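Local coordinates for ABC transporter ATP-binding/permease protein Rv1747 (Mycobacterium tuberculosis, PDB 6CCD) that translocates an unknown substrate across the membrane as an ABC transporter required for virulence, represented here by its first FHA domain, a phosphothreonine-binding module, at residues V39-L49 / I89-L97; Q55-N63 / R75-D83. One frame throughout, in Å; residues are numbered along the deposited sequence.

How the contacts relate
From the N terminus the chain first reaches 39-49, the loop between strands 37-38 and 49-54, and contact 1 closes when this loop meets 89-97 much later, joining the end of one sheet of the FHA sandwich to the turn between strands 84-89 and 96-101 of the other. Contact 2 forms wholly within that span: the chain runs out along 57-62, passes through strands 69-71 and 74-75, and returns as 78-81 at the edge of the mixed sheet. The two contacts, with centres about 16 Å apart, meet where His48 O accepts a probable hydrogen bond from Asn63 N and Leu49 packs on Ile61.

Contact 1. Residues V39-L49 / I89-L97; sequences VAHPLISRAHL and IGNPDGPAL. With SO4 (sulfate ion), chain B.
Ile44 lays its CD1 methyl against Ile89, 3.6 Å from Ile89 CG1, with the two side chains crossing at about a right angle. Gly90, at phi 92°, presents its bare CA to the same Ile44 CD1 at 3.7 Å. Both methyls of Leu43 lie against Gly90 O and Asn91 ND2, the Leu43 and Asn91 side chains crossing at about a right angle. On the other flank, Val39 CG1 is anti to its own N (chi1 178°), which places this branch on the Pro95 ring, 3.6 Å from Pro95 CB. Deeper in, Leu49 CD1 meets Leu97 CD1 tip to tip at 3.6 Å and also touches Ile89 CG2, so the loop is continuous with the hydrophobic interior of the sandwich.

His48 and Ile89 slide past each other in opposite directions, His48 NE2 3.7 Å from Ile89 CB. Both ring nitrogens are engaged: ND1 accepts from Ser45 N at 3.0 Å, nearly in the ring plane, and NE2 bonds to Gly68 O. This fixes the ring's rotation and ties it to the bend at Ser45. Just past that bend, Arg46 N donates to sulfate O1 at 3.3 Å, and Arg31 NH1 also binds the ion. The sulfate probably comes from the crystallisation liquor, but its position is consistent with the site that receives the phosphate of phosphothreonine. No hydrogen bond joins 39-49 to 89-97; the two are held by apolar contact, while polar groups of the loop bond within it, to neighbouring loops and to the anion.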
loop_
_atom_site.group_PDB
_atom_site.type_symbol
_atom_site.label_atom_id
_atom_site.label_comp_id
_atom_site.label_asym_id
_atom_site.label_seq_id
_atom_site.Cartn_x
_atom_site.Cartn_y
_atom_site.Cartn_z
ATOM N N VAL A 39 -5.859 -7.455 -3.731
ATOM C CA VAL A 39 -5.093 -8.533 -3.117
ATOM C C VAL A 39 -6.116 -9.486 -2.507
ATOM O O VAL A 39 -6.788 -9.125 -1.551
ATOM C CB VAL A 39 -4.128 -8.009 -2.037
ATOM C CG1 VAL A 39 -3.365 -9.158 -1.382
ATOM C CG2 VAL A 39 -3.153 -6.972 -2.626
ATOM N N ALA A 40 -6.250 -10.682 -3.077
ATOM C CA ALA A 40 -7.387 -11.551 -2.761
ATOM C C ALA A 40 -7.202 -12.432 -1.521
ATOM O O ALA A 40 -8.156 -13.053 -1.062
ATOM C CB ALA A 40 -7.718 -12.446 -3.983
ATOM N N HIS A 41 -5.995 -12.495 -0.972
ATOM C CA HIS A 41 -5.771 -13.405 0.147
ATOM C C HIS A 41 -6.711 -13.113 1.332
ATOM O O HIS A 41 -6.947 -11.955 1.670
ATOM C CB HIS A 41 -4.310 -13.337 0.605
ATOM C CG HIS A 41 -3.909 -14.503 1.445
ATOM N ND1 HIS A 41 -4.166 -14.565 2.797
ATOM C CD2 HIS A 41 -3.318 -15.678 1.117
ATOM C CE1 HIS A 41 -3.732 -15.720 3.272
ATOM N NE2 HIS A 41 -3.209 -16.412 2.273
ATOM N N PRO A 42 -7.270 -14.167 1.961
ATOM C CA PRO A 42 -8.273 -13.961 3.022
ATOM C C PRO A 42 -7.767 -13.194 4.256
ATOM O O PRO A 42 -8.580 -12.713 5.039
ATOM C CB PRO A 42 -8.677 -15.395 3.415
ATOM C CG PRO A 42 -7.630 -16.275 2.859
ATOM C CD PRO A 42 -7.121 -15.592 1.622
ATOM N N LEU A 43 -6.457 -13.071 4.428
ATOM C CA LEU A 43 -5.924 -12.238 5.515
ATOM C C LEU A 43 -6.287 -10.762 5.341
ATOM O O LEU A 43 -6.298 -9.982 6.300
ATOM C CB LEU A 43 -4.407 -12.368 5.584
ATOM C CG LEU A 43 -3.815 -13.642 6.199
ATOM C CD1 LEU A 43 -2.318 -13.656 5.958
ATOM C CD2 LEU A 43 -4.126 -13.656 7.679
ATOM N N ILE A 44 -6.574 -10.383 4.103
ATOM C CA ILE A 44 -6.683 -8.972 3.741
ATOM C C ILE A 44 -8.124 -8.449 3.803
ATOM O O ILE A 44 -9.058 -9.106 3.346
ATOM C CB ILE A 44 -6.079 -8.764 2.341
ATOM C CG1 ILE A 44 -4.642 -9.304 2.334
ATOM C CG2 ILE A 44 -6.079 -7.291 1.929
ATOM C CD1 ILE A 44 -3.787 -8.832 3.554
ATOM N N SER A 45 -8.295 -7.266 4.394
ATOM C CA SER A 45 -9.601 -6.615 4.471
ATOM C C SER A 45 -10.001 -6.027 3.116
ATOM O O SER A 45 -9.154 -5.812 2.260
ATOM C CB SER A 45 -9.579 -5.519 5.542
ATOM O OG SER A 45 -9.308 -6.081 6.815
ATOM N N ARG A 46 -11.288 -5.758 2.923
ATOM C CA ARG A 46 -11.753 -5.266 1.622
ATOM C C ARG A 46 -11.107 -3.942 1.237
ATOM O O ARG A 46 -10.667 -3.770 0.100
ATOM C CB ARG A 46 -13.274 -5.161 1.628
ATOM C CG ARG A 46 -13.911 -6.564 1.648
ATOM C CD ARG A 46 -15.409 -6.542 1.594
ATOM N NE ARG A 46 -15.928 -6.049 0.322
ATOM C CZ ARG A 46 -17.188 -6.223 -0.061
ATOM N NH1 ARG A 46 -18.021 -6.891 0.726
ATOM N NH2 ARG A 46 -17.615 -5.738 -1.218
ATOM N N ALA A 47 -11.034 -3.013 2.184
ATOM C CA ALA A 47 -10.283 -1.771 1.967
ATOM C C ALA A 47 -9.194 -1.727 3.024
ATOM O O ALA A 47 -9.372 -1.128 4.074
ATOM C CB ALA A 47 -11.186 -0.544 2.057
ATOM N N HIS A 48 -8.081 -2.396 2.743
ATOM C CA HIS A 48 -7.068 -2.697 3.748
ATOM C C HIS A 48 -6.112 -1.520 3.992
ATOM O O HIS A 48 -5.841 -1.149 5.144
ATOM C CB HIS A 48 -6.290 -3.958 3.301
ATOM C CG HIS A 48 -5.463 -4.583 4.377
ATOM N ND1 HIS A 48 -5.870 -5.707 5.069
ATOM C CD2 HIS A 48 -4.250 -4.248 4.884
ATOM C CE1 HIS A 48 -4.944 -6.039 5.952
ATOM N NE2 HIS A 48 -3.951 -5.168 5.867
ATOM N N LEU A 49 -5.594 -0.943 2.907
ATOM C CA LEU A 49 -4.736 0.239 2.978
ATOM C C LEU A 49 -5.296 1.393 2.170
ATOM O O LEU A 49 -5.939 1.171 1.145
ATOM C CB LEU A 49 -3.341 -0.051 2.432
ATOM C CG LEU A 49 -2.501 -1.163 3.028
ATOM C CD1 LEU A 49 -1.164 -1.139 2.314
ATOM C CD2 LEU A 49 -2.322 -0.955 4.551
ATOM N N ILE A 89 1.239 -6.898 4.063
ATOM C CA ILE A 89 -0.045 -6.716 4.708
ATOM C C ILE A 89 -0.580 -8.064 5.171
ATOM O O ILE A 89 -0.314 -9.090 4.539
ATOM C CB ILE A 89 -1.057 -6.035 3.770
ATOM C CG1 ILE A 89 -1.058 -6.717 2.396
ATOM C CG2 ILE A 89 -0.701 -4.546 3.593
ATOM C CD1 ILE A 89 -2.074 -6.094 1.424
ATOM N N GLY A 90 -1.324 -8.049 6.274
ATOM C CA GLY A 90 -1.981 -9.249 6.786
ATOM C C GLY A 90 -1.159 -10.035 7.793
ATOM O O GLY A 90 -1.712 -10.723 8.639
ATOM N N ASN A 91 0.160 -9.928 7.688
ATOM C CA ASN A 91 1.097 -10.681 8.520
ATOM C C ASN A 91 2.497 -10.303 8.072
ATOM O O ASN A 91 2.646 -9.759 6.984
ATOM C CB ASN A 91 0.884 -12.201 8.377
ATOM C CG ASN A 91 0.167 -12.811 9.578
ATOM O OD1 ASN A 91 0.121 -12.222 10.661
ATOM N ND2 ASN A 91 -0.397 -13.996 9.383
ATOM N N PRO A 92 3.530 -10.601 8.886
ATOM C CA PRO A 92 4.902 -10.324 8.441
ATOM C C PRO A 92 5.260 -11.057 7.143
ATOM O O PRO A 92 6.098 -10.578 6.375
ATOM C CB PRO A 92 5.764 -10.834 9.610
ATOM C CG PRO A 92 4.882 -11.774 10.364
ATOM C CD PRO A 92 3.508 -11.169 10.246
ATOM N N ASP A 93 4.648 -12.213 6.914
ATOM C CA ASP A 93 4.863 -12.941 5.667
ATOM C C ASP A 93 3.616 -12.961 4.791
ATOM O O ASP A 93 3.459 -13.852 3.955
ATOM C CB ASP A 93 5.297 -14.378 5.947
ATOM C CG ASP A 93 4.259 -15.152 6.719
ATOM O OD1 ASP A 93 3.345 -14.515 7.296
ATOM O OD2 ASP A 93 4.364 -16.400 6.760
ATOM N N GLY A 94 2.721 -11.996 4.984
ATOM C CA GLY A 94 1.546 -11.892 4.141
ATOM C C GLY A 94 1.927 -11.283 2.804
ATOM O O GLY A 94 3.107 -11.059 2.552
ATOM N N PRO A 95 0.932 -11.031 1.936
ATOM C CA PRO A 95 1.170 -10.445 0.606
ATOM C C PRO A 95 2.109 -9.239 0.670
ATOM O O PRO A 95 1.963 -8.366 1.539
ATOM C CB PRO A 95 -0.232 -10.044 0.153
ATOM C CG PRO A 95 -1.120 -11.080 0.797
ATOM C CD PRO A 95 -0.495 -11.339 2.156
ATOM N N ALA A 96 3.095 -9.215 -0.219
ATOM C CA ALA A 96 4.092 -8.154 -0.209
ATOM C C ALA A 96 3.732 -7.072 -1.225
ATOM O O ALA A 96 3.290 -7.378 -2.337
ATOM C CB ALA A 96 5.482 -8.730 -0.512
ATOM N N LEU A 97 3.905 -5.816 -0.834
ATOM C CA LEU A 97 3.763 -4.688 -1.752
ATOM C C LEU A 97 5.106 -3.972 -1.899
ATOM O O LEU A 97 5.751 -3.649 -0.909
ATOM C CB LEU A 97 2.701 -3.696 -1.248
ATOM C CG LEU A 97 1.324 -4.250 -0.906
ATOM C CD1 LEU A 97 0.500 -3.157 -0.224
ATOM C CD2 LEU A 97 0.611 -4.794 -2.140
HETATM S S SO4 B . -13.602 -7.170 5.557
HETATM O O1 SO4 B . -13.560 -5.740 5.266
HETATM O O2 SO4 B . -13.294 -7.372 6.976
HETATM O O3 SO4 B . -14.910 -7.754 5.241
HETATM O O4 SO4 B . -12.598 -7.839 4.745
#

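Contact 2. Residues Q55-N63 / R75-D83; sequences QGRWVAIDN and RVPVVDIYD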
loop_
_atom_site.group_PDB
_atom_site.type_symbol
_atom_site.label_atom_id
_atom_site.label_comp_id
_atom_site.label_asym_id
_atom_site.label_seq_id
_atom_site.Cartn_x
_atom_site.Cartn_y
_atom_site.Cartn_z
ATOM N N GLN A 55 1.418 16.073 2.741
ATOM C CA GLN A 55 2.520 16.811 3.344
ATOM C C GLN A 55 3.843 16.420 2.699
ATOM O O GLN A 55 4.811 16.060 3.378
ATOM C CB GLN A 55 2.548 16.568 4.856
ATOM C CG GLN A 55 1.277 17.079 5.555
ATOM C CD GLN A 55 1.196 16.676 7.028
ATOM O OE1 GLN A 55 1.874 17.248 7.874
ATOM N NE2 GLN A 55 0.359 15.681 7.332
ATOM N N GLY A 56 3.853 16.428 1.369
ATOM C CA GLY A 56 5.086 16.277 0.622
ATOM C C GLY A 56 5.623 14.875 0.415
ATOM O O GLY A 56 6.708 14.713 -0.141
ATOM N N ARG A 57 4.871 13.864 0.840
ATOM C CA ARG A 57 5.330 12.490 0.680
ATOM C C ARG A 57 4.184 11.506 0.492
ATOM O O ARG A 57 3.055 11.754 0.928
ATOM C CB ARG A 57 6.156 12.055 1.890
ATOM C CG ARG A 57 5.309 11.790 3.131
ATOM C CD ARG A 57 6.159 11.314 4.278
ATOM N NE ARG A 57 7.235 12.264 4.543
ATOM C CZ ARG A 57 7.881 12.360 5.696
ATOM N NH1 ARG A 57 8.846 13.257 5.835
ATOM N NH2 ARG A 57 7.562 11.558 6.704
ATOM N N TRP A 58 4.491 10.382 -0.150
ATOM C CA TRP A 58 3.555 9.279 -0.251
ATOM C C TRP A 58 3.514 8.526 1.063
ATOM O O TRP A 58 4.555 8.313 1.684
ATOM C CB TRP A 58 3.947 8.325 -1.386
ATOM C CG TRP A 58 3.573 8.842 -2.732
ATOM C CD1 TRP A 58 4.390 9.457 -3.635
ATOM C CD2 TRP A 58 2.268 8.810 -3.324
ATOM N NE1 TRP A 58 3.671 9.812 -4.759
ATOM C CE2 TRP A 58 2.368 9.419 -4.592
ATOM C CE3 TRP A 58 1.030 8.307 -2.913
ATOM C CZ2 TRP A 58 1.280 9.544 -5.447
ATOM C CZ3 TRP A 58 -0.053 8.445 -3.755
ATOM C CH2 TRP A 58 0.079 9.053 -5.014
ATOM N N VAL A 59 2.315 8.130 1.492
ATOM C CA VAL A 59 2.187 7.275 2.661
ATOM C C VAL A 59 1.267 6.093 2.392
ATOM O O VAL A 59 0.334 6.192 1.606
ATOM C CB VAL A 59 1.658 8.051 3.893
ATOM C CG1 VAL A 59 2.698 9.039 4.372
ATOM C CG2 VAL A 59 0.336 8.764 3.575
ATOM N N ALA A 60 1.555 4.970 3.043
ATOM C CA ALA A 60 0.643 3.835 3.082
ATOM C C ALA A 60 0.014 3.778 4.462
ATOM O O ALA A 60 0.720 3.663 5.454
ATOM C CB ALA A 60 1.366 2.529 2.780
ATOM N N ILE A 61 -1.309 3.849 4.502
ATOM C CA ILE A 61 -2.070 3.942 5.749
ATOM C C ILE A 61 -2.921 2.706 5.988
ATOM O O ILE A 61 -3.699 2.310 5.124
ATOM C CB ILE A 61 -3.003 5.176 5.736
ATOM C CG1 ILE A 61 -2.189 6.460 5.554
ATOM C CG2 ILE A 61 -3.857 5.217 7.015
ATOM C CD1 ILE A 61 -3.011 7.647 5.065
ATOM N N ASP A 62 -2.759 2.087 7.151
ATOM C CA ASP A 62 -3.632 0.994 7.591
ATOM C C ASP A 62 -5.036 1.540 7.828
ATOM O O ASP A 62 -5.229 2.385 8.709
ATOM C CB ASP A 62 -3.081 0.361 8.885
ATOM C CG ASP A 62 -3.862 -0.878 9.331
ATOM O OD1 ASP A 62 -4.906 -1.214 8.723
ATOM O OD2 ASP A 62 -3.426 -1.519 10.317
ATOM N N ASN A 63 -6.011 1.061 7.052
ATOM C CA ASN A 63 -7.376 1.586 7.088
ATOM C C ASN A 63 -8.239 0.812 8.081
ATOM O O ASN A 63 -9.315 0.308 7.732
ATOM C CB ASN A 63 -7.985 1.525 5.679
ATOM C CG ASN A 63 -9.323 2.231 5.562
ATOM O OD1 ASN A 63 -9.559 3.272 6.176
ATOM N ND2 ASN A 63 -10.212 1.657 4.757
ATOM N N ARG A 75 4.571 -4.161 13.212
ATOM C CA ARG A 75 3.225 -3.778 12.837
ATOM C C ARG A 75 3.040 -2.279 13.064
ATOM O O ARG A 75 3.232 -1.793 14.178
ATOM C CB ARG A 75 2.191 -4.561 13.633
ATOM C CG ARG A 75 0.793 -4.301 13.150
ATOM C CD ARG A 75 -0.165 -5.338 13.680
ATOM N NE ARG A 75 -1.548 -5.013 13.348
ATOM C CZ ARG A 75 -2.536 -5.899 13.367
ATOM N NH1 ARG A 75 -2.286 -7.163 13.698
ATOM N NH2 ARG A 75 -3.763 -5.527 13.041
ATOM N N VAL A 76 2.670 -1.554 12.012
ATOM C CA VAL A 76 2.598 -0.091 12.075
ATOM C C VAL A 76 1.295 0.444 11.482
ATOM O O VAL A 76 0.684 -0.213 10.615
ATOM C CB VAL A 76 3.785 0.546 11.338
ATOM C CG1 VAL A 76 5.092 0.202 12.038
ATOM C CG2 VAL A 76 3.819 0.086 9.890
ATOM N N PRO A 77 0.851 1.631 11.944
ATOM C CA PRO A 77 -0.370 2.213 11.365
ATOM C C PRO A 77 -0.117 2.943 10.061
ATOM O O PRO A 77 -1.050 3.190 9.303
ATOM C CB PRO A 77 -0.843 3.206 12.440
ATOM C CG PRO A 77 0.415 3.613 13.152
ATOM C CD PRO A 77 1.334 2.401 13.113
ATOM N N VAL A 78 1.128 3.307 9.809
ATOM C CA VAL A 78 1.430 4.067 8.602
ATOM C C VAL A 78 2.869 3.783 8.183
ATOM O O VAL A 78 3.736 3.538 9.033
ATOM C CB VAL A 78 1.199 5.602 8.815
ATOM C CG1 VAL A 78 2.129 6.168 9.878
ATOM C CG2 VAL A 78 1.354 6.363 7.508
ATOM N N VAL A 79 3.112 3.764 6.875
ATOM C CA VAL A 79 4.484 3.688 6.374
ATOM C C VAL A 79 4.772 4.895 5.492
ATOM O O VAL A 79 4.013 5.184 4.561
ATOM C CB VAL A 79 4.743 2.378 5.581
ATOM C CG1 VAL A 79 6.070 2.446 4.829
ATOM C CG2 VAL A 79 4.709 1.176 6.515
ATOM N N ASP A 80 5.852 5.611 5.797
ATOM C CA ASP A 80 6.280 6.730 4.964
ATOM C C ASP A 80 7.119 6.188 3.800
ATOM O O ASP A 80 8.053 5.409 3.997
ATOM C CB ASP A 80 7.070 7.770 5.778
ATOM C CG ASP A 80 6.222 8.444 6.861
ATOM O OD1 ASP A 80 5.256 9.166 6.529
ATOM O OD2 ASP A 80 6.527 8.254 8.056
ATOM N N ILE A 81 6.758 6.589 2.587
ATOM C CA ILE A 81 7.437 6.136 1.379
ATOM C C ILE A 81 8.248 7.267 0.739
ATOM O O ILE A 81 7.709 8.064 -0.031
ATOM C CB ILE A 81 6.414 5.612 0.352
ATOM C CG1 ILE A 81 5.424 4.657 1.030
ATOM C CG2 ILE A 81 7.125 4.975 -0.835
ATOM C CD1 ILE A 81 4.151 4.396 0.205
ATOM N N TYR A 82 9.538 7.330 1.039
ATOM C CA TYR A 82 10.390 8.417 0.545
ATOM C C TYR A 82 10.939 8.147 -0.851
ATOM O O TYR A 82 10.918 9.021 -1.717
ATOM C CB TYR A 82 11.554 8.655 1.506
ATOM C CG TYR A 82 11.108 8.987 2.902
ATOM C CD1 TYR A 82 10.803 10.289 3.257
ATOM C CD2 TYR A 82 10.974 7.994 3.860
ATOM C CE1 TYR A 82 10.387 10.598 4.534
ATOM C CE2 TYR A 82 10.557 8.292 5.138
ATOM C CZ TYR A 82 10.264 9.595 5.470
ATOM O OH TYR A 82 9.846 9.894 6.749
ATOM N N ASP A 83 11.446 6.939 -1.062
ATOM C CA ASP A 83 11.982 6.572 -2.368
ATOM C C ASP A 83 11.523 5.187 -2.799
ATOM O O ASP A 83 10.944 5.012 -3.871
ATOM C CB ASP A 83 13.507 6.618 -2.364
ATOM C CG ASP A 83 14.097 6.258 -3.717
ATOM O OD1 ASP A 83 13.898 7.032 -4.680
ATOM O OD2 ASP A 83 14.742 5.193 -3.825
HETATM O O HOH W 1 7.069 10.165 -1.492
HETATM O O HOH W 2 -1.056 -2.258 11.179
HETATM O O HOH W 3 -4.725 -3.089 11.827
#
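Ala60 and Val79 form a hydrogen-bonded pair at the antiparallel edge of the mixed sheet of the FHA β-sandwich, where strand 78-81 runs beside 57-62. Ala60 N donates to Val79 O at 2.9 Å and Val79 N to Ala60 O at 2.8 Å. On one side of this pair Ile81 N donates to Trp58 O at 2.9 Å; on the other, the bond from Asp62 N to Pro77 O adds a rung just before strand 78-81 begins.

The side chains separate by face. On the inner one, Ile81 extends CD1 to Ala60 CB, 4.2 Å away, and its CB packs near Trp58 CB; Phe99 of strand 96-101 covers both Ala60 and Ile81, joining this edge to the second sheet. On the other face the chi1 of Val78 (63°) puts CG1 between N and C and leaves CG2 anti to N, where it touches both Val59 CB and Ile61 CG1, each at 4.0 Å. Val59 runs alongside Asp80.

At the far end, in one of two conformers and so only tentatively, Arg57 bends at chi3 and turns its guanidinium so that Asp80 OD1 lies at its edge and the Tyr82 ring over one face, CE1 above the centre, with the two planes 63° apart. Arg57 and Asp80 form a salt bridge whose hydrogen bond, Arg57 NH2 to Asp80 OD1, is long and weak at 3.3 Å, though nearly straight (173°). Trp58, whose NE1 bonds to Pro8 O, carries its indole away from 75-83 and meets Phe53 edge-to-face.

Asp62 holds the other end. Its OD1 bonds to Ser65 OG, which positions the carboxylate, and a water donates to Asp62 OD2 and accepts from Arg75 NH2 at 2.9 Å, bridging the two side chains.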